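Local coordinates for bubble protein (Penicillium brevicompactum, PDB 1UOY) that is of uncertain function but may act as a toxin, possibly recognising a molecule with a negatively charged surface, at residues N8-R13 and H26-D31; T14-K19 and G41-V46. All coordinates share one frame; numbering follows the deposited sequence.

The first segments of contacts 1 and 2 follow one another along the N-terminal loop: residues 8-13 run into 14-19, and the two halves lie against the two outermost strands, 26-28 and 42-48, of the three-stranded antiparallel sheet. The centres of the contacts are about 10 Å apart. They meet directly where F27 CD2 of contact 1 approaches W43 CH2 of contact 2 at 3.4 Å, the ring planes about 80° apart, and where R12 CB packs 3.7 Å from W43 CE2. Contact 1 is partly buried, its centre about 4 Å from that of the chain; contact 2 lies at the surface, about 8 Å out.

Contact 1. Residues N8-R13 and H26-D31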
# COMPACT_ATOMS: atom_id res chain seq x y z
N ASN A 8 2.51 -6.53 7.71
CA ASN A 8 1.52 -7.48 7.23
C ASN A 8 1.40 -7.58 5.72
O ASN A 8 1.93 -6.71 4.99
CB ASN A 8 0.17 -7.10 7.86
CG ASN A 8 -0.83 -8.23 7.88
OD1 ASN A 8 -0.48 -9.38 8.12
ND2 ASN A 8 -2.09 -7.92 7.58
N VAL A 9 0.73 -8.65 5.28
CA VAL A 9 0.60 -8.94 3.86
C VAL A 9 -0.19 -7.91 3.09
O VAL A 9 -0.16 -7.96 1.87
CB VAL A 9 -0.00 -10.35 3.62
CG1 VAL A 9 1.02 -11.43 4.08
CG2 VAL A 9 -1.32 -10.51 4.32
N ASP A 10 -0.93 -7.04 3.80
CA ASP A 10 -1.69 -6.00 3.09
C ASP A 10 -0.89 -4.71 3.00
O ASP A 10 -1.47 -3.70 2.62
CB ASP A 10 -3.05 -5.72 3.80
CG ASP A 10 -2.88 -5.16 5.19
OD1 ASP A 10 -1.86 -5.47 5.86
OD2 ASP A 10 -3.82 -4.49 5.65
N GLN A 11 0.42 -4.74 3.28
CA GLN A 11 1.21 -3.52 3.30
C GLN A 11 2.29 -3.48 2.24
O GLN A 11 2.88 -4.54 1.91
CB GLN A 11 1.84 -3.34 4.67
CG GLN A 11 0.78 -3.21 5.74
CD GLN A 11 1.37 -2.90 7.08
OE1 GLN A 11 1.83 -3.80 7.81
NE2 GLN A 11 1.41 -1.60 7.42
N ARG A 12 2.52 -2.28 1.70
CA ARG A 12 3.55 -2.04 0.69
C ARG A 12 4.20 -0.75 1.05
O ARG A 12 3.56 0.17 1.61
CB ARG A 12 2.97 -1.97 -0.73
CG ARG A 12 2.28 -3.26 -1.16
CD ARG A 12 3.28 -4.37 -1.45
NE ARG A 12 2.64 -5.55 -2.04
CZ ARG A 12 2.01 -6.49 -1.36
NH1 ARG A 12 1.89 -6.42 -0.03
NH2 ARG A 12 1.46 -7.52 -2.02
N ARG A 13 5.50 -0.63 0.77
CA ARG A 13 6.21 0.57 1.20
C ARG A 13 6.00 1.72 0.22
O ARG A 13 6.35 1.61 -0.97
CB ARG A 13 7.71 0.24 1.39
CG ARG A 13 8.47 1.45 1.91
CD ARG A 13 9.90 1.02 2.37
NE ARG A 13 9.83 0.15 3.55
CZ ARG A 13 9.71 0.57 4.81
NH1 ARG A 13 9.64 1.87 5.09
NH2 ARG A 13 9.64 -0.31 5.80
N HIS A 26 -5.20 -1.75 -4.33
CA HIS A 26 -4.89 -0.80 -3.25
C HIS A 26 -4.40 -1.56 -2.04
O HIS A 26 -5.02 -2.52 -1.58
CB HIS A 26 -6.16 -0.03 -2.89
CG HIS A 26 -6.45 1.04 -3.86
ND1 HIS A 26 -7.49 1.92 -3.68
CD2 HIS A 26 -5.81 1.41 -4.99
CE1 HIS A 26 -7.49 2.79 -4.68
NE2 HIS A 26 -6.48 2.50 -5.49
N PHE A 27 -3.25 -1.11 -1.55
CA PHE A 27 -2.62 -1.66 -0.35
C PHE A 27 -2.43 -0.55 0.68
O PHE A 27 -2.73 0.61 0.39
CB PHE A 27 -1.25 -2.28 -0.70
CG PHE A 27 -1.37 -3.59 -1.45
CD1 PHE A 27 -1.55 -4.77 -0.75
CD2 PHE A 27 -1.32 -3.62 -2.82
CE1 PHE A 27 -1.67 -6.00 -1.45
CE2 PHE A 27 -1.44 -4.83 -3.53
CZ PHE A 27 -1.61 -6.01 -2.86
N CYS A 28 -2.00 -0.92 1.89
CA CYS A 28 -1.72 0.07 2.92
C CYS A 28 -0.24 0.35 2.97
O CYS A 28 0.57 -0.56 2.76
CB CYS A 28 -2.11 -0.47 4.27
SG CYS A 28 -3.89 -0.69 4.46
N GLY A 29 0.14 1.61 3.26
CA GLY A 29 1.54 1.91 3.48
C GLY A 29 1.97 1.29 4.81
O GLY A 29 1.17 0.76 5.59
N CYS A 30 3.26 1.34 5.07
CA CYS A 30 3.78 0.72 6.26
C CYS A 30 3.23 1.27 7.57
O CYS A 30 2.98 0.50 8.51
CB CYS A 30 5.31 0.73 6.30
SG CYS A 30 6.10 0.18 4.75
N ASP A 31 3.06 2.59 7.64
CA ASP A 31 2.50 3.14 8.87
C ASP A 31 1.01 3.25 8.90
O ASP A 31 0.45 3.75 9.87
CB ASP A 31 3.16 4.48 9.22
CG ASP A 31 2.82 5.59 8.26
OD1 ASP A 31 1.93 5.45 7.40
OD2 ASP A 31 3.46 6.68 8.41
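The side-chain amide nitrogen of Q11, NE2, is gripped by two carbonyls of the facing segment: it donates to G29 O at 3.0 Å and, in a weak, strongly bent bond (122° at the hydrogen), to C30 O at 2.8 Å. CG stands beside the backbone N (chi1 -61°) and the chain runs on extended, while at the far end of the amide OE1 accepts from the backbone N of N8 at 2.8 Å, on an in-plane lone pair. The amide is thus held at both of its polar atoms. Backbone bonds C28 N to D10 O and R12 N to C28 O lie on either side of Q11 and make a single bridge between Q11 and C28.

The guanidinium of R12 lies flat over one face of the F27 ring in a cation-pi stack, CZ 4.0 Å from the ring centroid of F27 and offset toward the rim, planes 24° apart. NH1 keeps the group turned this way by donating to both V9 O and Q11 O, each met from above its carbonyl plane. D10 O sits at the ring edge, 3.5 Å from F27 CD1. Farther along, R13 holds its guanidinium over C30 SG, the sulfur 3.6 Å from CZ and above the centre of the group; NH2 is bonded to C3 O.

C30 is disulfide-linked to C3, and C28 to C54; D10 OD2 accepts a hydrogen bond from G56 N, and OD1 forms a salt bridge with R32. The arrangement is that of a type I turn, N8 to Q11, leading into an isolated beta bridge at the edge strand of a small disulfide-rich beta protein.

Contact 2. Residues T14-K19 and G41-V46; sequences TNSGCK and GKWTEV
N15 and S16 meet W43 through the backbone: N15 N donates to W43 O at 2.7 Å, on an in-plane lone pair, and W43 N returns a bond to S16 O at 2.9 Å. C18 N adds a more bent one to G41 O (142° at the hydrogen), coming from above the carbonyl plane. CA-H...O contacts from K42 CA to S16 O and from G17 CA to G41 O fill in between, and G17 and K42 form a single antiparallel, non-hydrogen-bonded bridge pair.

The aromatic contact belongs to C18 and W43. C18 CB lies over one face of the indole, offset toward the rim and 3.2 Å from W43 NE1, a close CH-pi approach. With SG set between the backbone N and the carbonyl carbon (chi1 59°), the sulfur also stands above the five-membered ring, 4.2 Å from its centroid and 5° off the normal. At the indole edge, near its plane, S16 OG comes 3.4 Å from W43 CD1; that hydroxyl is hydrogen-bonded to R13 O and to D1 N.

Three waters bridge the segments. One spans T14 OG1 and E45 OE2, another gives a hydrogen to N15 OD1 and accepts one from E45 N, and a third joins N15 O to K42 NZ. K42 also lays CD 3.6 Å from N15 O.

C18 is disulfide-linked to C38 of strand 34-39, and F27 and R12 also touch the indole. The loop runs beside the outermost strand 42-48, with a disulfide sulfur over a tryptophan face, a Cys sulfur-aromatic contact at the edge strand of the three-stranded antiparallel sheet.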
# COMPACT_ATOMS: atom_id res chain seq x y z
N THR A 14 5.42 2.81 0.71
CA THR A 14 5.17 3.96 -0.13
C THR A 14 6.49 4.41 -0.81
O THR A 14 7.56 4.48 -0.18
CB THR A 14 4.58 5.11 0.69
OG1 THR A 14 3.48 4.59 1.47
CG2 THR A 14 4.10 6.24 -0.21
N ASN A 15 6.37 4.65 -2.10
CA ASN A 15 7.43 5.12 -2.98
C ASN A 15 8.44 4.05 -3.39
O ASN A 15 9.39 4.33 -4.10
CB ASN A 15 8.10 6.38 -2.38
CG ASN A 15 7.11 7.48 -2.19
OD1 ASN A 15 6.21 7.66 -3.01
ND2 ASN A 15 7.24 8.21 -1.08
N SER A 16 8.25 2.83 -2.91
CA SER A 16 9.13 1.74 -3.37
C SER A 16 8.62 1.20 -4.70
O SER A 16 7.52 1.52 -5.17
CB SER A 16 9.17 0.62 -2.33
OG SER A 16 7.93 -0.09 -2.20
N GLY A 17 9.45 0.39 -5.36
CA GLY A 17 9.07 -0.13 -6.65
C GLY A 17 7.90 -1.12 -6.63
O GLY A 17 7.67 -1.78 -5.62
N CYS A 18 7.20 -1.23 -7.76
CA CYS A 18 6.05 -2.14 -7.86
C CYS A 18 5.85 -2.61 -9.30
O CYS A 18 5.98 -1.83 -10.25
CB CYS A 18 4.77 -1.47 -7.31
SG CYS A 18 4.31 0.07 -8.15
N LYS A 19 5.55 -3.89 -9.40
CA LYS A 19 5.34 -4.54 -10.69
C LYS A 19 4.06 -4.07 -11.35
O LYS A 19 3.02 -3.84 -10.70
CB LYS A 19 5.23 -6.05 -10.51
CG LYS A 19 6.52 -6.68 -10.02
CD LYS A 19 6.42 -8.19 -9.86
CE LYS A 19 7.18 -8.57 -8.60
NZ LYS A 19 8.66 -8.23 -8.67
N GLY A 41 5.29 2.70 -11.75
CA GLY A 41 6.30 1.84 -11.18
C GLY A 41 6.63 2.02 -9.73
O GLY A 41 7.57 1.41 -9.26
N LYS A 42 5.86 2.86 -9.04
CA LYS A 42 6.10 3.08 -7.63
C LYS A 42 4.80 3.04 -6.84
O LYS A 42 3.75 3.45 -7.34
CB LYS A 42 6.73 4.46 -7.43
CG LYS A 42 8.06 4.66 -8.16
CD LYS A 42 9.19 3.78 -7.61
CE LYS A 42 10.50 3.96 -8.41
NZ LYS A 42 11.46 2.78 -8.29
N TRP A 43 4.88 2.52 -5.62
CA TRP A 43 3.70 2.57 -4.73
C TRP A 43 3.44 4.03 -4.41
O TRP A 43 4.24 4.71 -3.80
CB TRP A 43 3.91 1.76 -3.45
CG TRP A 43 3.88 0.30 -3.75
CD1 TRP A 43 4.95 -0.57 -3.74
CD2 TRP A 43 2.75 -0.46 -4.15
NE1 TRP A 43 4.54 -1.81 -4.11
CE2 TRP A 43 3.20 -1.78 -4.37
CE3 TRP A 43 1.39 -0.16 -4.35
CZ2 TRP A 43 2.35 -2.79 -4.80
CZ3 TRP A 43 0.53 -1.19 -4.80
CH2 TRP A 43 1.03 -2.48 -5.02
N THR A 44 2.27 4.52 -4.79
CA THR A 44 1.95 5.95 -4.71
C THR A 44 0.75 6.12 -3.84
O THR A 44 -0.27 5.43 -4.02
CB THR A 44 1.64 6.41 -6.16
OG1 THR A 44 2.80 6.20 -6.98
CG2 THR A 44 1.31 7.89 -6.24
N GLU A 45 0.84 7.07 -2.92
CA GLU A 45 -0.30 7.28 -2.01
C GLU A 45 -1.47 7.92 -2.77
O GLU A 45 -1.29 8.97 -3.41
CB GLU A 45 0.11 8.16 -0.83
CG GLU A 45 -1.02 8.32 0.20
CD GLU A 45 -0.55 8.97 1.46
OE1 GLU A 45 -0.76 10.19 1.61
OE2 GLU A 45 0.06 8.26 2.29
N VAL A 46 -2.61 7.22 -2.72
CA VAL A 46 -3.83 7.71 -3.38
C VAL A 46 -4.88 8.24 -2.41
O VAL A 46 -5.86 8.89 -2.83
CB VAL A 46 -4.46 6.63 -4.31
CG1 VAL A 46 -3.51 6.36 -5.50
CG2 VAL A 46 -4.78 5.37 -3.56
O HOH W 1 1.67 6.15 2.74
O HOH W 2 3.26 8.67 -2.76
O HOH W 3 11.85 3.42 -5.66